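Local structure of Alr1585 protein (Nostoc sp., 5C2I) at residues A[4-9]-A[21-26]; A[122-127]-A[138-143]; A[300-305]-A[432-437]. The protein is a haem-containing DyP-type (dye-decolorizing) peroxidase that probably uses hydrogen peroxide to oxidise dyes and related substrates, and works as a tetramer of two asymmetric dimers. The protein carries 1 engineered substitution. All coordinates share one frame; numbering follows the deposited sequence.

Interaction 1: A[4-9]-A[21-26]; sequences EKDLKN and GKYRNL
Asp6, in the short helix 4-8, is met by both Lys22 and Tyr23 from the turn that leads into helix 24-29. The ion pair of Asp6 with Lys22 is long, OD1 to NZ 3.8 Å, and the place of OD1 is doubtful; OD2 accepts instead from the backbone N of Thr3. The backbone of Asp6 makes the firmer link. Tyr23 OH donates to Asp6 O at 3.1 Å, with a C=O...OH angle of 121° and the hydroxyl tilted 20° from the carbonyl plane. Asp6 O lies at the edge of the Tyr23 ring, near its plane. Tyr23 CG stands beside its backbone N, anti to the carbonyl carbon (chi1 -61°), which carries the hydroxyl to Asp6. Leu7 and Leu26 both touch Tyr250 of strand 250-261, so the N-terminal helix and the start of helix 24-29 share that support. Asn9, just past the helix, folds back so that its ND2 binds Lys5 O at 2.9 Å, on a lone pair in the carbonyl plane. A phenylalanine at Tyr23 would probably leave Asp6 O without its hydroxyl donor and the two elements without their one clear polar bond. The chemistry implies that a buried phenol gripping a helix carbonyl joins the two elements, with charge playing a lesser part.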
ATOM      1  N   GLU A   4     -33.292 -35.834  17.535  1.00 48.08           N
ATOM      2  CA  GLU A   4     -32.401 -36.609  16.677  1.00 50.55           C
ATOM      3  C   GLU A   4     -32.493 -36.114  15.238  1.00 45.54           C
ATOM      4  O   GLU A   4     -31.477 -35.811  14.613  1.00 43.33           O
ATOM      5  CB  GLU A   4     -32.815 -38.095  16.751  1.00 57.26           C
ATOM      6  CG  GLU A   4     -31.799 -39.101  16.217  1.00 62.66           C
ATOM      7  CD  GLU A   4     -30.520 -39.184  17.042  1.00 68.72           C
ATOM      8  OE1 GLU A   4     -30.323 -38.363  17.965  1.00 69.70           O
ATOM      9  OE2 GLU A   4     -29.692 -40.092  16.764  1.00 74.51           O
ATOM     10  N   LYS A   5     -33.722 -36.013  14.744  1.00 44.87           N
ATOM     11  CA  LYS A   5     -34.027 -35.464  13.419  1.00 46.22           C
ATOM     12  C   LYS A   5     -33.396 -34.109  13.187  1.00 42.22           C
ATOM     13  O   LYS A   5     -32.809 -33.860  12.123  1.00 42.43           O
ATOM     14  CB  LYS A   5     -35.542 -35.326  13.196  1.00 51.53           C
ATOM     15  CG  LYS A   5     -36.166 -36.342  12.249  1.00 57.48           C
ATOM     16  CD  LYS A   5     -37.566 -35.887  11.816  1.00 62.85           C
ATOM     17  CE  LYS A   5     -38.216 -36.834  10.807  1.00 66.91           C
ATOM     18  NZ  LYS A   5     -38.197 -38.254  11.272  1.00 68.71           N
ATOM     19  N   ASP A   6     -33.516 -33.216  14.164  1.00 37.49           N
ATOM     20  CA  ASP A   6     -33.013 -31.847  13.987  1.00 37.30           C
ATOM     21  C   ASP A   6     -31.486 -31.838  13.883  1.00 36.64           C
ATOM     22  O   ASP A   6     -30.892 -30.947  13.253  1.00 39.81           O
ATOM     23  CB  ASP A   6     -33.411 -30.955  15.157  1.00 36.88           C
ATOM     24  CG  ASP A   6     -34.912 -30.800  15.307  1.00 38.36           C
ATOM     25  OD1 ASP A   6     -35.582 -30.536  14.297  1.00 36.90           O
ATOM     26  OD2 ASP A   6     -35.391 -30.916  16.446  1.00 39.80           O
ATOM     27  N   LEU A   7     -30.854 -32.807  14.529  1.00 33.61           N
ATOM     28  CA  LEU A   7     -29.400 -32.849  14.555  1.00 33.30           C
ATOM     29  C   LEU A   7     -28.832 -33.618  13.363  1.00 32.60           C
ATOM     30  O   LEU A   7     -27.695 -33.370  12.957  1.00 31.63           O
ATOM     31  CB  LEU A   7     -28.927 -33.516  15.834  1.00 34.56           C
ATOM     32  CG  LEU A   7     -29.007 -32.727  17.126  1.00 37.85           C
ATOM     33  CD1 LEU A   7     -28.459 -33.635  18.207  1.00 40.44           C
ATOM     34  CD2 LEU A   7     -28.252 -31.418  17.102  1.00 37.62           C
ATOM     35  N   LYS A   8     -29.608 -34.548  12.816  1.00 32.99           N
ATOM     36  CA  LYS A   8     -29.181 -35.350  11.673  1.00 34.11           C
ATOM     37  C   LYS A   8     -29.468 -34.705  10.334  1.00 32.00           C
ATOM     38  O   LYS A   8     -29.005 -35.206   9.323  1.00 30.34           O
ATOM     39  CB  LYS A   8     -29.833 -36.732  11.710  1.00 37.73           C
ATOM     40  CG  LYS A   8     -29.210 -37.643  12.742  1.00 41.76           C
ATOM     41  CD  LYS A   8     -29.817 -39.026  12.736  1.00 46.66           C
ATOM     42  CE  LYS A   8     -29.400 -39.850  13.939  1.00 50.36           C
ATOM     43  NZ  LYS A   8     -28.127 -40.572  13.711  1.00 52.32           N
ATOM     44  N   ASN A   9     -30.251 -33.630  10.313  1.00 32.02           N
ATOM     45  CA  ASN A   9     -30.679 -33.005   9.057  1.00 34.29           C
ATOM     46  C   ASN A   9     -30.596 -31.490   9.081  1.00 33.89           C
ATOM     47  O   ASN A   9     -31.402 -30.838   9.757  1.00 38.35           O
ATOM     48  CB  ASN A   9     -32.150 -33.331   8.762  1.00 36.65           C
ATOM     49  CG  ASN A   9     -32.395 -34.809   8.609  1.00 38.34           C
ATOM     50  OD1 ASN A   9     -32.084 -35.379   7.580  1.00 39.08           O
ATOM     51  ND2 ASN A   9     -32.939 -35.437   9.638  1.00 38.37           N
ATOM     52  N   GLY A  21     -34.982 -19.754  14.919  1.00 32.00           N
ATOM     53  CA  GLY A  21     -36.072 -20.683  15.188  1.00 32.78           C
ATOM     54  C   GLY A  21     -35.748 -21.589  16.356  1.00 32.33           C
ATOM     55  O   GLY A  21     -35.269 -21.141  17.395  1.00 30.61           O
ATOM     56  N   LYS A  22     -35.900 -22.886  16.144  1.00 34.48           N
ATOM     57  CA  LYS A  22     -35.643 -23.865  17.191  1.00 35.69           C
ATOM     58  C   LYS A  22     -34.166 -24.012  17.576  1.00 34.06           C
ATOM     59  O   LYS A  22     -33.859 -24.677  18.562  1.00 32.57           O
ATOM     60  CB  LYS A  22     -36.249 -25.224  16.821  1.00 40.01           C
ATOM     61  CG  LYS A  22     -35.732 -25.929  15.601  1.00 43.16           C
ATOM     62  CD  LYS A  22     -36.658 -27.087  15.228  1.00 50.43           C
ATOM     63  CE  LYS A  22     -36.085 -27.841  14.029  1.00 53.74           C
ATOM     64  NZ  LYS A  22     -36.224 -27.111  12.731  1.00 58.67           N
ATOM     65  N   TYR A  23     -33.257 -23.425  16.786  1.00 31.07           N
ATOM     66  CA  TYR A  23     -31.813 -23.448  17.084  1.00 29.08           C
ATOM     67  C   TYR A  23     -31.357 -22.258  17.929  1.00 27.21           C
ATOM     68  O   TYR A  23     -30.185 -22.135  18.236  1.00 24.19           O
ATOM     69  CB  TYR A  23     -31.012 -23.499  15.772  1.00 28.48           C
ATOM     70  CG  TYR A  23     -31.314 -24.745  14.959  1.00 30.12           C
ATOM     71  CD1 TYR A  23     -30.711 -25.953  15.250  1.00 29.61           C
ATOM     72  CD2 TYR A  23     -32.264 -24.714  13.930  1.00 31.77           C
ATOM     73  CE1 TYR A  23     -31.001 -27.112  14.510  1.00 31.81           C
ATOM     74  CE2 TYR A  23     -32.569 -25.863  13.192  1.00 33.54           C
ATOM     75  CZ  TYR A  23     -31.941 -27.060  13.496  1.00 34.10           C
ATOM     76  OH  TYR A  23     -32.210 -28.193  12.767  1.00 38.42           O
ATOM     77  N   ARG A  24     -32.296 -21.414  18.376  1.00 26.83           N
ATOM     78  CA  ARG A  24     -31.935 -20.224  19.125  1.00 26.74           C
ATOM     79  C   ARG A  24     -31.111 -20.544  20.374  1.00 25.89           C
ATOM     80  O   ARG A  24     -30.068 -19.933  20.627  1.00 25.01           O
ATOM     81  CB  ARG A  24     -33.182 -19.421  19.517  1.00 28.58           C
ATOM     82  CG  ARG A  24     -32.888 -18.104  20.205  1.00 30.45           C
ATOM     83  CD  ARG A  24     -34.200 -17.384  20.555  1.00 32.26           C
ATOM     84  NE  ARG A  24     -34.797 -16.840  19.347  1.00 35.36           N
ATOM     85  CZ  ARG A  24     -34.373 -15.770  18.665  1.00 38.17           C
ATOM     86  NH1 ARG A  24     -33.335 -15.046  19.066  1.00 39.45           N
ATOM     87  NH2 ARG A  24     -35.015 -15.418  17.557  1.00 41.96           N
ATOM     88  N   ASN A  25     -31.581 -21.472  21.201  1.00 26.42           N
ATOM     89  CA  ASN A  25     -30.914 -21.730  22.493  1.00 25.33           C
ATOM     90  C   ASN A  25     -29.562 -22.399  22.260  1.00 23.47           C
ATOM     91  O   ASN A  25     -28.570 -22.145  22.964  1.00 21.18           O
ATOM     92  CB  ASN A  25     -31.798 -22.587  23.417  1.00 26.34           C
ATOM     93  CG  ASN A  25     -32.994 -21.805  23.940  1.00 28.73           C
ATOM     94  OD1 ASN A  25     -32.979 -20.581  23.943  1.00 29.31           O
ATOM     95  ND2 ASN A  25     -34.029 -22.498  24.343  1.00 30.16           N
ATOM     96  N   LEU A  26     -29.519 -23.228  21.243  1.00 23.37           N
ATOM     97  CA  LEU A  26     -28.276 -23.875  20.895  1.00 22.75           C
ATOM     98  C   LEU A  26     -27.212 -22.850  20.589  1.00 21.09           C
ATOM     99  O   LEU A  26     -26.098 -22.928  21.121  1.00 19.87           O
ATOM    100  CB  LEU A  26     -28.494 -24.788  19.710  1.00 23.69           C
ATOM    101  CG  LEU A  26     -27.176 -25.503  19.240  1.00 25.23           C
ATOM    102  CD1 LEU A  26     -27.520 -26.912  18.804  1.00 26.51           C
ATOM    103  CD2 LEU A  26     -26.621 -24.760  18.088  1.00 25.65           C
TER

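Interaction 2: A[122-127]-A[138-143]; sequences GMKNEE and ATWELG
Within the DyP dimeric alpha+beta barrel domain, the indole of Trp140 reaches from the segment 138-143 to the beta turn Gly122-Asn125, meeting Met123 and Lys124 with CZ3 and CH2 of its six-membered ring, approached obliquely. Lys124 CG lies 3.7 Å from both Trp140 CZ3 and CH2, while Lys124 CE follows at 4.0 Å from CZ3, so the aliphatic chain runs past the ring. That chain is extended as far as CE and bends only at chi4 (78°), which directs NZ to the carbonyl oxygens of Phe144 and Ser146. Met123 adds its carbonyl O, 4.0 Å from Trp140 CH2, and its CB, 4.3 Å from that same carbon; the rest of its side chain leads away to Val255, Arg257, Met450 and Tyr455. The turn is type I, closed by Asn125 N to Gly122 O at 3.1 Å, and Asn125 then serves as N-cap of helix 126-132: its OD1 takes a weak bond from Glu127 N (2.8 Å, 122° at the hydrogen) and another from Ile128 N. Turn and tryptophan both lean on strand 448-458, where Met450 touches Met123 and Trp140 alike. Beyond the indole, Glu141 OE1 pairs with Lys258 NZ and accepts from Gln171 of the second subunit, whose OE1 accepts from Gly143 N.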
ATOM      1  N   GLY A 122      -5.768 -38.955  24.644  1.00 22.88           N
ATOM      2  CA  GLY A 122      -4.775 -37.901  24.460  1.00 22.47           C
ATOM      3  C   GLY A 122      -3.878 -38.175  23.250  1.00 22.24           C
ATOM      4  O   GLY A 122      -3.651 -39.317  22.877  1.00 22.21           O
ATOM      5  N   MET A 123      -3.365 -37.107  22.646  1.00 21.07           N
ATOM      6  CA  MET A 123      -2.529 -37.236  21.425  1.00 21.46           C
ATOM      7  C   MET A 123      -1.135 -37.805  21.714  1.00 21.50           C
ATOM      8  O   MET A 123      -0.447 -38.221  20.808  1.00 22.98           O
ATOM      9  CB  MET A 123      -2.426 -35.880  20.698  1.00 20.69           C
ATOM     10  CG  MET A 123      -2.017 -36.004  19.234  1.00 20.40           C
ATOM     11  SD  MET A 123      -2.068 -34.458  18.355  1.00 19.36           S
ATOM     12  CE  MET A 123      -3.853 -34.139  18.258  1.00 19.21           C
ATOM     13  N   LYS A 124      -0.707 -37.781  22.973  1.00 23.20           N
ATOM     14  CA  LYS A 124       0.553 -38.423  23.362  1.00 24.25           C
ATOM     15  C   LYS A 124       0.422 -39.940  23.541  1.00 25.37           C
ATOM     16  O   LYS A 124       1.464 -40.639  23.608  1.00 24.56           O
ATOM     17  CB  LYS A 124       1.065 -37.855  24.665  1.00 25.76           C
ATOM     18  CG  LYS A 124       1.530 -36.420  24.596  1.00 25.75           C
ATOM     19  CD  LYS A 124       2.054 -36.007  25.978  1.00 28.15           C
ATOM     20  CE  LYS A 124       2.582 -34.604  25.981  1.00 28.17           C
ATOM     21  NZ  LYS A 124       1.502 -33.586  26.023  1.00 28.29           N
ATOM     22  N   ASN A 125      -0.811 -40.461  23.589  1.00 24.38           N
ATOM     23  CA  ASN A 125      -1.037 -41.891  23.800  1.00 26.01           C
ATOM     24  C   ASN A 125      -0.345 -42.712  22.703  1.00 26.05           C
ATOM     25  O   ASN A 125      -0.426 -42.367  21.514  1.00 23.78           O
ATOM     26  CB  ASN A 125      -2.530 -42.184  23.854  1.00 26.16           C
ATOM     27  CG  ASN A 125      -2.852 -43.672  23.887  1.00 28.35           C
ATOM     28  OD1 ASN A 125      -2.768 -44.367  22.871  1.00 28.88           O
ATOM     29  ND2 ASN A 125      -3.285 -44.155  25.050  1.00 29.55           N
ATOM     30  N   GLU A 126       0.350 -43.787  23.101  1.00 26.53           N
ATOM     31  CA  GLU A 126       1.173 -44.548  22.163  1.00 28.40           C
ATOM     32  C   GLU A 126       0.346 -45.217  21.047  1.00 27.41           C
ATOM     33  O   GLU A 126       0.783 -45.267  19.896  1.00 25.01           O
ATOM     34  CB  GLU A 126       2.022 -45.597  22.945  1.00 30.66           C
ATOM     35  CG  GLU A 126       2.837 -46.559  22.101  1.00 34.05           C
ATOM     36  CD  GLU A 126       3.860 -45.862  21.215  1.00 35.52           C
ATOM     37  OE1 GLU A 126       4.163 -44.659  21.440  1.00 35.57           O
ATOM     38  OE2 GLU A 126       4.312 -46.492  20.236  1.00 37.42           O
ATOM     39  N   GLU A 127      -0.849 -45.688  21.377  1.00 28.71           N
ATOM     40  CA  GLU A 127      -1.709 -46.324  20.378  1.00 30.45           C
ATOM     41  C   GLU A 127      -2.191 -45.287  19.366  1.00 26.61           C
ATOM     42  O   GLU A 127      -2.185 -45.522  18.166  1.00 24.89           O
ATOM     43  CB  GLU A 127      -2.966 -46.967  21.009  1.00 34.99           C
ATOM     44  CG  GLU A 127      -2.713 -48.195  21.854  1.00 43.78           C
ATOM     45  CD  GLU A 127      -4.010 -48.744  22.483  1.00 49.54           C
ATOM     46  OE1 GLU A 127      -5.145 -48.539  21.960  1.00 54.14           O
ATOM     47  OE2 GLU A 127      -3.888 -49.343  23.544  1.00 57.53           O
ATOM     48  N   ALA A 138       9.044 -37.429  22.072  1.00 28.16           N
ATOM     49  CA  ALA A 138      10.308 -36.744  22.402  1.00 29.10           C
ATOM     50  C   ALA A 138      10.801 -35.803  21.286  1.00 28.29           C
ATOM     51  O   ALA A 138      11.674 -34.992  21.533  1.00 28.87           O
ATOM     52  CB  ALA A 138      11.406 -37.768  22.761  1.00 31.16           C
ATOM     53  N   THR A 139      10.276 -35.933  20.065  1.00 27.18           N
ATOM     54  CA  THR A 139      10.628 -35.011  18.983  1.00 27.20           C
ATOM     55  C   THR A 139       9.775 -33.765  18.961  1.00 26.07           C
ATOM     56  O   THR A 139      10.060 -32.844  18.198  1.00 26.48           O
ATOM     57  CB  THR A 139      10.515 -35.664  17.592  1.00 27.49           C
ATOM     58  OG1 THR A 139       9.131 -35.891  17.278  1.00 26.94           O
ATOM     59  CG2 THR A 139      11.304 -36.971  17.529  1.00 29.06           C
ATOM     60  N   TRP A 140       8.710 -33.725  19.760  1.00 24.74           N
ATOM     61  CA  TRP A 140       7.833 -32.577  19.787  1.00 24.01           C
ATOM     62  C   TRP A 140       8.526 -31.356  20.360  1.00 24.58           C
ATOM     63  O   TRP A 140       9.468 -31.488  21.125  1.00 23.65           O
ATOM     64  CB  TRP A 140       6.617 -32.844  20.654  1.00 24.03           C
ATOM     65  CG  TRP A 140       5.596 -33.805  20.108  1.00 23.67           C
ATOM     66  CD1 TRP A 140       5.711 -34.645  19.048  1.00 24.61           C
ATOM     67  CD2 TRP A 140       4.289 -34.031  20.662  1.00 23.49           C
ATOM     68  NE1 TRP A 140       4.511 -35.350  18.881  1.00 24.71           N
ATOM     69  CE2 TRP A 140       3.663 -35.021  19.903  1.00 23.07           C
ATOM     70  CE3 TRP A 140       3.611 -33.505  21.768  1.00 24.46           C
ATOM     71  CZ2 TRP A 140       2.341 -35.432  20.145  1.00 23.62           C
ATOM     72  CZ3 TRP A 140       2.290 -33.940  22.019  1.00 23.79           C
ATOM     73  CH2 TRP A 140       1.691 -34.889  21.210  1.00 23.37           C
ATOM     74  N   GLU A 141       8.069 -30.180  19.951  1.00 23.74           N
ATOM     75  CA  GLU A 141       8.488 -28.956  20.611  1.00 26.13           C
ATOM     76  C   GLU A 141       8.180 -29.033  22.105  1.00 25.53           C
ATOM     77  O   GLU A 141       7.164 -29.618  22.529  1.00 24.67           O
ATOM     78  CB  GLU A 141       7.855 -27.740  19.957  1.00 26.00           C
ATOM     79  CG  GLU A 141       8.550 -27.455  18.627  1.00 27.37           C
ATOM     80  CD  GLU A 141       7.989 -26.281  17.860  1.00 27.99           C
ATOM     81  OE1 GLU A 141       7.156 -25.541  18.389  1.00 26.16           O
ATOM     82  OE2 GLU A 141       8.411 -26.107  16.685  1.00 32.53           O
ATOM     83  N   LEU A 142       9.108 -28.488  22.906  1.00 27.86           N
ATOM     84  CA  LEU A 142       9.047 -28.592  24.376  1.00 29.03           C
ATOM     85  C   LEU A 142       7.693 -28.224  24.975  1.00 29.70           C
ATOM     86  O   LEU A 142       7.183 -28.942  25.820  1.00 29.54           O
ATOM     87  CB  LEU A 142      10.133 -27.718  25.022  1.00 31.18           C
ATOM     88  CG  LEU A 142      11.579 -28.189  24.857  1.00 32.93           C
ATOM     89  CD1 LEU A 142      12.545 -27.070  25.244  1.00 34.29           C
ATOM     90  CD2 LEU A 142      11.835 -29.436  25.712  1.00 34.74           C
ATOM     91  N   GLY A 143       7.094 -27.138  24.503  1.00 30.78           N
ATOM     92  CA  GLY A 143       5.790 -26.697  25.010  1.00 31.31           C
ATOM     93  C   GLY A 143       4.717 -27.803  24.990  1.00 32.52           C
ATOM     94  O   GLY A 143       3.936 -27.961  25.939  1.00 36.72           O
TER

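Interaction 3: A[300-305]-A[432-437]; sequences LSDIPT and KKWGEP
Two irregular segments approach here, their backbones nearest at Asp302 and Trp434, whose CA atoms are 6.5 Å apart. Residues 433-436 form a type II beta turn, closed by Glu436 N to Lys433 O at 3.0 Å; Gly435 supplies the positive phi (83°) that favours glycine at the third position of a type II turn, and a CB there would crowd Trp434 CE3. Trp434, at the second position, carries its CG opposite the backbone N (chi1 -175°), and this sends the indole across to the other segment. Asp302 CB sits over the face of the five-membered ring, 3.6 Å from its centroid and only 15° off the normal, a clear CH-pi contact. On the same face Ser301 C lies 3.2 Å above the ring plane, and Ser301 N approaches Trp434 CZ2 to 3.5 Å, so backbone as well as side chain covers the indole. The indole NE1 is hydrogen-bonded to Val298 O. Ser301 OG donates to Ile303 O at 2.6 Å, on a lone pair in the carbonyl plane, a bond internal to this loop. Asp302 OD1 forms a salt bridge with Lys212 of the third subunit. The contact thus joins the loop between helices 281-289 and 330-334 to the connection of a two-stranded hairpin, 428-431 with 439-442, beside a subunit interface where Leu300 and Ser301 pack on Val220 and Val216 of helix 212-221 of the third subunit.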
ATOM      1  N   LEU A 300     -10.494 -30.738 -13.166  1.00 19.27           N
ATOM      2  CA  LEU A 300     -11.202 -29.969 -14.174  1.00 20.21           C
ATOM      3  C   LEU A 300     -10.302 -29.354 -15.222  1.00 19.90           C
ATOM      4  O   LEU A 300     -10.783 -29.004 -16.286  1.00 21.01           O
ATOM      5  CB  LEU A 300     -12.028 -28.856 -13.519  1.00 20.17           C
ATOM      6  CG  LEU A 300     -13.105 -29.273 -12.505  1.00 19.84           C
ATOM      7  CD1 LEU A 300     -13.846 -28.044 -12.007  1.00 19.93           C
ATOM      8  CD2 LEU A 300     -14.093 -30.281 -13.100  1.00 20.54           C
ATOM      9  N   SER A 301      -9.012 -29.204 -14.945  1.00 19.24           N
ATOM     10  CA  SER A 301      -8.156 -28.428 -15.798  1.00 19.34           C
ATOM     11  C   SER A 301      -6.717 -28.839 -15.631  1.00 19.69           C
ATOM     12  O   SER A 301      -6.283 -29.116 -14.521  1.00 18.62           O
ATOM     13  CB  SER A 301      -8.261 -26.921 -15.445  1.00 19.31           C
ATOM     14  OG  SER A 301      -7.443 -26.146 -16.301  1.00 19.81           O
ATOM     15  N   ASP A 302      -5.975 -28.784 -16.728  1.00 20.35           N
ATOM     16  CA  ASP A 302      -4.521 -28.938 -16.697  1.00 21.21           C
ATOM     17  C   ASP A 302      -3.764 -27.614 -16.667  1.00 21.57           C
ATOM     18  O   ASP A 302      -2.532 -27.586 -16.734  1.00 21.50           O
ATOM     19  CB  ASP A 302      -4.025 -29.820 -17.871  1.00 22.67           C
ATOM     20  CG  ASP A 302      -4.133 -29.170 -19.235  1.00 24.40           C
ATOM     21  OD1 ASP A 302      -4.856 -28.180 -19.452  1.00 25.39           O
ATOM     22  OD2 ASP A 302      -3.452 -29.682 -20.130  1.00 26.88           O
ATOM     23  N   ILE A 303      -4.500 -26.516 -16.532  1.00 21.37           N
ATOM     24  CA  ILE A 303      -3.907 -25.185 -16.390  1.00 21.27           C
ATOM     25  C   ILE A 303      -4.597 -24.418 -15.281  1.00 19.99           C
ATOM     26  O   ILE A 303      -5.802 -24.644 -14.985  1.00 19.81           O
ATOM     27  CB  ILE A 303      -3.973 -24.368 -17.709  1.00 22.85           C
ATOM     28  CG1 ILE A 303      -5.425 -24.151 -18.168  1.00 23.44           C
ATOM     29  CG2 ILE A 303      -3.157 -25.075 -18.812  1.00 23.87           C
ATOM     30  CD1 ILE A 303      -5.582 -23.089 -19.256  1.00 25.36           C
ATOM     31  N   PRO A 304      -3.854 -23.527 -14.636  1.00 19.63           N
ATOM     32  CA  PRO A 304      -4.514 -22.660 -13.682  1.00 19.52           C
ATOM     33  C   PRO A 304      -5.469 -21.670 -14.352  1.00 19.72           C
ATOM     34  O   PRO A 304      -5.253 -21.278 -15.508  1.00 20.89           O
ATOM     35  CB  PRO A 304      -3.355 -21.892 -13.041  1.00 19.44           C
ATOM     36  CG  PRO A 304      -2.336 -21.851 -14.090  1.00 20.54           C
ATOM     37  CD  PRO A 304      -2.464 -23.107 -14.903  1.00 20.98           C
ATOM     38  N   THR A 305      -6.536 -21.317 -13.660  1.00 19.32           N
ATOM     39  CA  THR A 305      -7.512 -20.365 -14.211  1.00 20.30           C
ATOM     40  C   THR A 305      -7.484 -19.032 -13.481  1.00 20.98           C
ATOM     41  O   THR A 305      -8.090 -18.076 -13.965  1.00 20.23           O
ATOM     42  CB  THR A 305      -8.953 -20.914 -14.226  1.00 19.95           C
ATOM     43  OG1 THR A 305      -9.415 -21.177 -12.901  1.00 19.32           O
ATOM     44  CG2 THR A 305      -9.033 -22.170 -15.038  1.00 20.32           C
ATOM     45  N   LYS A 432       1.774 -39.006 -16.876  1.00 27.19           N
ATOM     46  CA  LYS A 432       2.664 -38.249 -17.725  1.00 28.58           C
ATOM     47  C   LYS A 432       1.924 -37.140 -18.465  1.00 28.63           C
ATOM     48  O   LYS A 432       2.457 -36.036 -18.640  1.00 29.61           O
ATOM     49  CB  LYS A 432       3.361 -39.171 -18.744  1.00 30.77           C
ATOM     50  CG  LYS A 432       4.264 -40.205 -18.114  1.00 32.81           C
ATOM     51  CD  LYS A 432       4.998 -40.996 -19.190  1.00 36.00           C
ATOM     52  CE  LYS A 432       5.767 -42.121 -18.541  1.00 38.31           C
ATOM     53  NZ  LYS A 432       6.613 -42.855 -19.500  1.00 39.57           N
ATOM     54  N   LYS A 433       0.732 -37.455 -18.969  1.00 27.87           N
ATOM     55  CA  LYS A 433      -0.067 -36.509 -19.745  1.00 29.20           C
ATOM     56  C   LYS A 433      -1.440 -36.508 -19.099  1.00 26.19           C
ATOM     57  O   LYS A 433      -2.076 -37.535 -19.004  1.00 24.17           O
ATOM     58  CB  LYS A 433      -0.175 -36.949 -21.212  1.00 33.25           C
ATOM     59  CG  LYS A 433       1.158 -36.883 -21.948  1.00 37.76           C
ATOM     60  CD  LYS A 433       1.460 -35.412 -22.310  1.00 43.60           C
ATOM     61  CE  LYS A 433       0.994 -35.055 -23.712  1.00 49.57           C
ATOM     62  NZ  LYS A 433       1.258 -33.617 -24.036  1.00 52.58           N
ATOM     63  N   TRP A 434      -1.850 -35.338 -18.658  1.00 24.64           N
ATOM     64  CA  TRP A 434      -3.116 -35.127 -18.024  1.00 23.77           C
ATOM     65  C   TRP A 434      -4.229 -35.685 -18.877  1.00 23.51           C
ATOM     66  O   TRP A 434      -4.298 -35.432 -20.045  1.00 23.86           O
ATOM     67  CB  TRP A 434      -3.294 -33.615 -17.829  1.00 23.92           C
ATOM     68  CG  TRP A 434      -4.503 -33.171 -17.074  1.00 23.23           C
ATOM     69  CD1 TRP A 434      -4.583 -32.906 -15.736  1.00 21.98           C
ATOM     70  CD2 TRP A 434      -5.785 -32.875 -17.621  1.00 23.73           C
ATOM     71  NE1 TRP A 434      -5.838 -32.428 -15.408  1.00 21.48           N
ATOM     72  CE2 TRP A 434      -6.608 -32.433 -16.540  1.00 22.86           C
ATOM     73  CE3 TRP A 434      -6.335 -32.959 -18.895  1.00 24.92           C
ATOM     74  CZ2 TRP A 434      -7.952 -32.073 -16.711  1.00 23.65           C
ATOM     75  CZ3 TRP A 434      -7.691 -32.584 -19.074  1.00 26.32           C
ATOM     76  CH2 TRP A 434      -8.472 -32.142 -17.964  1.00 25.09           C
ATOM     77  N   GLY A 435      -5.084 -36.489 -18.266  1.00 23.75           N
ATOM     78  CA  GLY A 435      -6.205 -37.095 -18.943  1.00 23.83           C
ATOM     79  C   GLY A 435      -5.882 -38.369 -19.711  1.00 25.39           C
ATOM     80  O   GLY A 435      -6.747 -38.867 -20.415  1.00 25.15           O
ATOM     81  N   GLU A 436      -4.652 -38.879 -19.591  1.00 25.83           N
ATOM     82  CA  GLU A 436      -4.234 -40.117 -20.296  1.00 27.54           C
ATOM     83  C   GLU A 436      -3.654 -41.088 -19.272  1.00 26.88           C
ATOM     84  O   GLU A 436      -3.144 -40.644 -18.252  1.00 24.34           O
ATOM     85  CB  GLU A 436      -3.182 -39.805 -21.362  1.00 30.29           C
ATOM     86  CG  GLU A 436      -3.632 -38.819 -22.423  1.00 33.70           C
ATOM     87  CD  GLU A 436      -4.773 -39.321 -23.293  1.00 38.92           C
ATOM     88  OE1 GLU A 436      -5.039 -40.557 -23.369  1.00 43.09           O
ATOM     89  OE2 GLU A 436      -5.432 -38.468 -23.927  1.00 45.32           O
ATOM     90  N   PRO A 437      -3.746 -42.410 -19.538  1.00 27.15           N
ATOM     91  CA  PRO A 437      -3.525 -43.379 -18.458  1.00 27.80           C
ATOM     92  C   PRO A 437      -2.067 -43.646 -18.065  1.00 28.72           C
ATOM     93  O   PRO A 437      -1.817 -44.043 -16.924  1.00 27.95           O
ATOM     94  CB  PRO A 437      -4.202 -44.661 -18.996  1.00 27.76           C
ATOM     95  CG  PRO A 437      -4.185 -44.497 -20.474  1.00 28.97           C
ATOM     96  CD  PRO A 437      -4.384 -43.034 -20.711  1.00 28.27           C
TER

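Overall arrangement
The three contacts stand apart, their centres 37 to 43 Å from one another, and follow in series along the chain. Interaction 2 is the buried one; interactions 1 and 3 are partly buried, and interaction 3 lies farthest from the chain centre. Interactions 1 and 2 share a neighbour in strand 250-261, while interaction 3 ties two loops. Their chemistry differs accordingly: interaction 1 rests on a phenol-to-carbonyl bond, interaction 2 on aliphatic contact with an indole, and interaction 3 on a CH-pi contact over an indole face. Interactions 2 and 3 also border different partner subunits, whereas no other chain of the assembly touches interaction 1.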